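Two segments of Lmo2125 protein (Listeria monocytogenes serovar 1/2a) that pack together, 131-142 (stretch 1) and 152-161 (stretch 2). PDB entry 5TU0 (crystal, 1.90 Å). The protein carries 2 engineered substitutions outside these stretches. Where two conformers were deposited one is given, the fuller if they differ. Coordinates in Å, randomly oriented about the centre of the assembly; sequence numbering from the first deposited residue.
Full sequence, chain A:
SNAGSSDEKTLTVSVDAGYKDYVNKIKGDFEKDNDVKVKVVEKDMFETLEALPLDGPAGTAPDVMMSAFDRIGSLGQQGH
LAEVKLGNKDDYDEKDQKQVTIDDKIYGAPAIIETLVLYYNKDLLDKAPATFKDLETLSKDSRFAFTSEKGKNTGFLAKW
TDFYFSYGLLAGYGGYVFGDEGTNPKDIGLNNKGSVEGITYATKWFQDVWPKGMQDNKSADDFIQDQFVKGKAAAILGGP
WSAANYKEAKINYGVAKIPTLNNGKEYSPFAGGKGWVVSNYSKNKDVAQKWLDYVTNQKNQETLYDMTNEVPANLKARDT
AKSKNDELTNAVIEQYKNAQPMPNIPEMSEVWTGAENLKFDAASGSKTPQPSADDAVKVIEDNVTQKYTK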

# COMPACT_ATOMS: atom_id res chain seq x y z
N THR A 131 21.44 -4.26 -3.20
CA THR A 131 21.42 -4.48 -1.77
C THR A 131 21.54 -3.17 -1.01
O THR A 131 21.95 -2.15 -1.57
CB THR A 131 22.63 -5.36 -1.34
OG1 THR A 131 23.87 -4.64 -1.57
CG2 THR A 131 22.68 -6.65 -2.10
N PHE A 132 21.21 -3.21 0.28
CA PHE A 132 21.47 -2.06 1.13
C PHE A 132 22.97 -1.77 1.27
O PHE A 132 23.34 -0.61 1.54
CB PHE A 132 20.72 -2.14 2.48
CG PHE A 132 19.34 -1.53 2.41
CD1 PHE A 132 18.30 -2.20 1.83
CD2 PHE A 132 19.12 -0.24 2.88
CE1 PHE A 132 17.04 -1.63 1.74
CE2 PHE A 132 17.86 0.33 2.81
CZ PHE A 132 16.82 -0.36 2.23
N LYS A 133 23.82 -2.78 1.11
CA LYS A 133 25.28 -2.57 1.13
C LYS A 133 25.63 -1.63 -0.03
O LYS A 133 26.43 -0.71 0.13
CB LYS A 133 26.05 -3.88 0.99
CG LYS A 133 25.92 -4.87 2.14
CD LYS A 133 26.98 -4.70 3.22
CE LYS A 133 26.82 -3.44 4.02
NZ LYS A 133 27.84 -3.34 5.09
N ASP A 134 25.01 -1.86 -1.19
CA ASP A 134 25.21 -1.02 -2.38
C ASP A 134 24.72 0.41 -2.12
O ASP A 134 25.38 1.37 -2.51
CB ASP A 134 24.46 -1.56 -3.60
CG ASP A 134 24.92 -2.94 -4.03
OD1 ASP A 134 26.05 -3.37 -3.68
OD2 ASP A 134 24.12 -3.61 -4.75
N LEU A 135 23.58 0.55 -1.45
CA LEU A 135 23.09 1.87 -1.07
C LEU A 135 24.03 2.57 -0.08
O LEU A 135 24.22 3.78 -0.18
CB LEU A 135 21.69 1.80 -0.45
CG LEU A 135 20.55 1.32 -1.35
CD1 LEU A 135 19.28 1.15 -0.53
CD2 LEU A 135 20.34 2.26 -2.54
N GLU A 136 24.61 1.82 0.86
CA GLU A 136 25.54 2.42 1.82
C GLU A 136 26.76 3.00 1.08
O GLU A 136 27.24 4.10 1.41
CB GLU A 136 25.98 1.39 2.89
CG GLU A 136 24.85 1.01 3.85
CD GLU A 136 25.21 -0.13 4.79
OE1 GLU A 136 26.39 -0.50 4.88
OE2 GLU A 136 24.28 -0.68 5.44
N THR A 137 27.26 2.28 0.08
CA THR A 137 28.42 2.77 -0.69
C THR A 137 28.02 3.97 -1.55
O THR A 137 28.80 4.91 -1.72
CB THR A 137 29.04 1.66 -1.55
OG1 THR A 137 28.11 1.23 -2.55
CG2 THR A 137 29.45 0.50 -0.68
N LEU A 138 26.80 3.93 -2.09
CA LEU A 138 26.28 5.04 -2.87
C LEU A 138 26.20 6.30 -2.00
O LEU A 138 26.51 7.41 -2.47
CB LEU A 138 24.89 4.63 -3.38
CG LEU A 138 24.08 5.55 -4.28
CD1 LEU A 138 24.84 5.88 -5.55
CD2 LEU A 138 22.77 4.83 -4.59
N SER A 139 25.88 6.12 -0.72
CA SER A 139 25.77 7.26 0.21
C SER A 139 27.12 7.89 0.57
O SER A 139 27.14 8.85 1.32
CB SER A 139 25.11 6.88 1.54
OG SER A 139 26.03 6.22 2.42
N LYS A 140 28.21 7.29 0.08
CA LYS A 140 29.58 7.81 0.29
C LYS A 140 30.14 8.35 -1.01
O LYS A 140 31.28 8.75 -1.06
CB LYS A 140 30.51 6.72 0.82
CG LYS A 140 30.12 6.19 2.19
CD LYS A 140 30.96 4.97 2.56
CE LYS A 140 30.47 4.31 3.84
NZ LYS A 140 31.13 2.99 4.06
N ASP A 141 29.33 8.35 -2.08
CA ASP A 141 29.76 8.89 -3.36
C ASP A 141 29.52 10.39 -3.24
O ASP A 141 28.38 10.84 -3.13
CB ASP A 141 28.94 8.26 -4.50
CG ASP A 141 29.37 8.73 -5.87
OD1 ASP A 141 29.96 9.83 -6.01
OD2 ASP A 141 29.08 8.00 -6.84
N SER A 142 30.59 11.17 -3.23
CA SER A 142 30.41 12.60 -3.05
C SER A 142 29.69 13.34 -4.18
O SER A 142 29.31 14.49 -4.00
CB SER A 142 31.70 13.27 -2.60
OG SER A 142 31.90 12.93 -1.23
N LYS A 152 27.10 15.05 4.85
CA LYS A 152 25.77 14.47 4.62
C LYS A 152 25.62 14.21 3.12
O LYS A 152 26.30 14.85 2.29
CB LYS A 152 24.66 15.37 5.18
CG LYS A 152 24.88 15.78 6.64
CD LYS A 152 25.10 14.58 7.55
CE LYS A 152 25.29 15.00 8.99
NZ LYS A 152 25.37 13.82 9.87
N ASN A 153 24.75 13.26 2.80
CA ASN A 153 24.63 12.77 1.43
C ASN A 153 23.19 12.37 1.13
O ASN A 153 22.49 11.89 2.00
CB ASN A 153 25.62 11.59 1.30
CG ASN A 153 25.72 11.05 -0.13
OD1 ASN A 153 24.84 10.32 -0.58
ND2 ASN A 153 26.84 11.35 -0.80
N THR A 154 22.76 12.59 -0.12
CA THR A 154 21.41 12.27 -0.56
C THR A 154 21.39 11.18 -1.62
O THR A 154 20.41 11.08 -2.37
CB THR A 154 20.70 13.54 -1.12
OG1 THR A 154 21.48 14.11 -2.20
CG2 THR A 154 20.51 14.58 -0.02
N GLY A 155 22.45 10.37 -1.68
CA GLY A 155 22.55 9.27 -2.65
C GLY A 155 21.31 8.40 -2.63
O GLY A 155 20.70 8.12 -3.67
N PHE A 156 20.93 8.01 -1.42
CA PHE A 156 19.71 7.22 -1.18
C PHE A 156 18.89 7.93 -0.11
O PHE A 156 19.45 8.38 0.90
CB PHE A 156 20.06 5.81 -0.71
CG PHE A 156 18.89 5.08 -0.09
CD1 PHE A 156 17.86 4.62 -0.87
CD2 PHE A 156 18.83 4.86 1.29
CE1 PHE A 156 16.77 3.96 -0.30
CE2 PHE A 156 17.76 4.18 1.86
CZ PHE A 156 16.73 3.74 1.06
N LEU A 157 17.57 8.02 -0.32
CA LEU A 157 16.68 8.62 0.68
C LEU A 157 15.46 7.76 0.86
O LEU A 157 14.96 7.19 -0.11
CB LEU A 157 16.22 10.01 0.25
CG LEU A 157 17.28 11.09 0.01
CD1 LEU A 157 16.65 12.31 -0.64
CD2 LEU A 157 18.00 11.45 1.30
N ALA A 158 14.97 7.69 2.09
CA ALA A 158 13.70 6.99 2.41
C ALA A 158 13.02 7.73 3.56
O ALA A 158 13.68 8.13 4.52
CB ALA A 158 13.94 5.54 2.77
N LYS A 159 11.70 7.92 3.46
CA LYS A 159 10.94 8.65 4.47
C LYS A 159 10.72 7.78 5.72
O LYS A 159 9.56 7.47 6.10
CB LYS A 159 9.61 9.12 3.88
CG LYS A 159 8.89 10.18 4.69
CD LYS A 159 7.44 10.33 4.27
CE LYS A 159 6.71 11.32 5.15
NZ LYS A 159 5.23 11.29 4.92
N TRP A 160 11.81 7.42 6.38
CA TRP A 160 11.70 6.52 7.51
C TRP A 160 11.06 7.07 8.79
O TRP A 160 10.79 6.28 9.70
CB TRP A 160 13.02 5.78 7.79
CG TRP A 160 13.35 4.70 6.77
CD1 TRP A 160 12.47 3.99 5.98
CD2 TRP A 160 14.63 4.10 6.56
NE1 TRP A 160 13.15 3.04 5.26
CE2 TRP A 160 14.47 3.08 5.60
CE3 TRP A 160 15.91 4.34 7.08
CZ2 TRP A 160 15.55 2.31 5.14
CZ3 TRP A 160 16.97 3.59 6.62
CH2 TRP A 160 16.78 2.58 5.66
N THR A 161 10.75 8.36 8.85
CA THR A 161 10.00 8.90 10.00
C THR A 161 8.54 8.46 9.89
O THR A 161 7.81 8.50 10.88
CB THR A 161 10.03 10.44 10.08
OG1 THR A 161 9.66 11.01 8.82
CG2 THR A 161 11.42 10.91 10.46
O HOH W 1 29.30 12.90 0.39

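A short helix and the turn that ends it pack against a mostly irregular segment with a short strand at 156-157 through a small contact of two parts, an apolar cluster beside the helix and a polar anchor built around one asparagine of the second stretch, beside the helix's C-terminal end.

The helix, 132-138, is capped at its start by Thr131, whose OG1 accepts from Asp134 N at 3.0 Å, while Thr131 N donates to Asp134 OD2 at 3.2 Å. From Leu138 to Asp141 the chain makes a type I turn, closed by Asp141 N to Leu138 O at 3.0 Å. The backbones come nearest just past the helix, where the CA atoms of Ser139 and Gly155 lie 4.8 Å apart. Glycine suits this spot: an ideal CB on Gly155 would sit 2.9 Å from Leu138 O, a clash.

In the apolar part, Phe156 points toward the helix and offers a ring face to Leu135, whose CD1 lies 3.7 Å from the ring centroid and nearly on its normal, a CH-pi contact. Phe132 meets the Phe156 ring obliquely, Phe132 CE2 lying 4.0 Å from Phe156 CE2, with the planes at 84°. Phe132 CE2 also reaches Trp160 CH2 at 3.8 Å, at the indole's edge. Large hydrophobic side chains serve well here, since these residues are all buried.

Asn153 organises the polar part because its amide can donate and accept at once. Asn153 ND2 donates to Asp141 O at 2.8 Å, the one direct hydrogen bond between the stretches, and Asn153 OD1 accepts from Gly155 N at 2.6 Å, bracing its own segment. A water accepts a second bond from Asn153 ND2 at 3.1 Å and lies 3.1 Å from Ser142 OG, to which it is also hydrogen-bonded. Ser139, buried nearby and just past the helix, satisfies its hydroxyl against the helix's last turn, OG donating to Glu136 O at 2.6 Å.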